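Local coordinates for ABC sugar transporter, periplasmic sugar binding protein (Legionella pneumophila subsp. pneumophila, PDB 3ROT) that probably binds a carbohydrate in the periplasm as the soluble receptor of an ABC-type sugar importer, at residues A[198-201]-A[202-205]. Residues are numbered along the deposited sequence; the frame is centred on the assembly and turned at random.
Sequences QALD and PLGQ
Pro202 lies past the first turn of helix 197-208, its ring pressed against the carbonyls of the preceding turn: CD lies 3.2 Å from Gln198 O and CG 3.4 Å from Ala199 O. Having no N-H, proline gives Gln198 O no i to i+4 backbone bond, and the helix kinks here. The proline thus costs the helix this bond, while its compact ring packs on Pro172 and Val175 of helix 172-185. The i to i+4 bonds are in place again from Leu200 O, which accepts from Gly204 N at 2.6 Å, nearly straight (161° at the hydrogen); the bond from Gln205 N to Asp201 O is longer, 3.1 Å, and more bent, at 139°. Gly204, with no side chain, adds no bulk on this buried part of the helix. The helix follows strand 191-194 in the C-terminal lobe of a type I periplasmic binding protein, and its tightly packed side rests on that lobe's parallel sheet. Leu200 and Leu203 serve this face: their CD1 and CD2 methyls, respectively, lie 4.3 Å apart, and both side chains touch Cys194, with Leu200 also reaching Val221 and Leu203 Ile192. With CG anti to the backbone N (chi1 168°), Leu203 sends its branch toward strand 191-194 and the Leu200 methyl. Its CB sits 3.4 Å from Leu200 O. Small Ala199 also touches Cys194. The looser side is polar and partly exposed: Asp201 OD1 accepts a hydrogen bond from Asn229, and Gln198 OE1 from Gln139 NE2. Gln205, by contrast, is buried at the subunit interface, OE1 bonded to Gln176 NE2 and Thr19 OG1 of the second subunit, NE2 to Pro16 O of that subunit.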
loop_
_atom_site.group_PDB
_atom_site.type_symbol
_atom_site.label_atom_id
_atom_site.label_comp_id
_atom_site.label_asym_id
_atom_site.label_seq_id
_atom_site.Cartn_x
_atom_site.Cartn_y
_atom_site.Cartn_z
ATOM N N GLN A 198 5.192 6.144 2.842
ATOM C CA GLN A 198 5.665 5.036 2.003
ATOM C C GLN A 198 6.982 4.461 2.527
ATOM O O GLN A 198 7.291 3.284 2.310
ATOM C CB GLN A 198 5.871 5.492 0.566
ATOM C CG GLN A 198 4.625 6.017 -0.115
ATOM C CD GLN A 198 4.980 6.828 -1.344
ATOM O OE1 GLN A 198 5.723 7.820 -1.259
ATOM N NE2 GLN A 198 4.467 6.412 -2.490
ATOM N N ALA A 199 7.775 5.306 3.183
ATOM C CA ALA A 199 9.033 4.855 3.759
ATOM C C ALA A 199 8.725 4.251 5.128
ATOM O O ALA A 199 9.289 3.224 5.510
ATOM C CB ALA A 199 10.010 6.032 3.914
ATOM N N LEU A 200 7.818 4.888 5.861
ATOM C CA LEU A 200 7.460 4.417 7.194
ATOM C C LEU A 200 6.801 3.034 7.286
ATOM O O LEU A 200 7.180 2.247 8.145
ATOM C CB LEU A 200 6.576 5.449 7.904
ATOM C CG LEU A 200 6.261 5.119 9.369
ATOM C CD1 LEU A 200 7.557 5.015 10.173
ATOM C CD2 LEU A 200 5.365 6.205 9.959
ATOM N N ASP A 201 5.830 2.720 6.428
ATOM C CA ASP A 201 5.165 1.409 6.520
ATOM C C ASP A 201 6.114 0.212 6.590
ATOM O O ASP A 201 6.075 -0.566 7.555
ATOM C CB ASP A 201 4.194 1.179 5.357
ATOM C CG ASP A 201 3.012 2.110 5.390
ATOM O OD1 ASP A 201 2.479 2.370 6.495
ATOM O OD2 ASP A 201 2.605 2.567 4.299
ATOM N N PRO A 202 6.960 0.023 5.558
ATOM C CA PRO A 202 7.876 -1.120 5.620
ATOM C C PRO A 202 8.821 -1.045 6.822
ATOM O O PRO A 202 9.202 -2.070 7.382
ATOM C CB PRO A 202 8.590 -1.073 4.267
ATOM C CG PRO A 202 8.485 0.339 3.859
ATOM C CD PRO A 202 7.099 0.732 4.275
ATOM N N LEU A 203 9.187 0.170 7.226
ATOM C CA LEU A 203 10.046 0.329 8.394
ATOM C C LEU A 203 9.251 -0.072 9.649
ATOM O O LEU A 203 9.756 -0.790 10.520
ATOM C CB LEU A 203 10.524 1.774 8.523
ATOM C CG LEU A 203 11.193 2.133 9.856
ATOM C CD1 LEU A 203 12.382 1.216 10.102
ATOM C CD2 LEU A 203 11.628 3.604 9.845
ATOM N N GLY A 204 8.000 0.377 9.726
ATOM C CA GLY A 204 7.167 0.049 10.876
ATOM C C GLY A 204 6.942 -1.444 11.099
ATOM O O GLY A 204 6.716 -1.895 12.227
ATOM N N GLN A 205 6.984 -2.221 10.026
ATOM C CA GLN A 205 6.779 -3.653 10.161
ATOM C C GLN A 205 7.949 -4.264 10.928
ATOM O O GLN A 205 7.760 -5.173 11.733
ATOM C CB GLN A 205 6.630 -4.299 8.788
ATOM C CG GLN A 205 6.186 -5.741 8.844
ATOM C CD GLN A 205 5.910 -6.307 7.470
ATOM O OE1 GLN A 205 6.762 -6.243 6.576
ATOM N NE2 GLN A 205 4.719 -6.865 7.289
#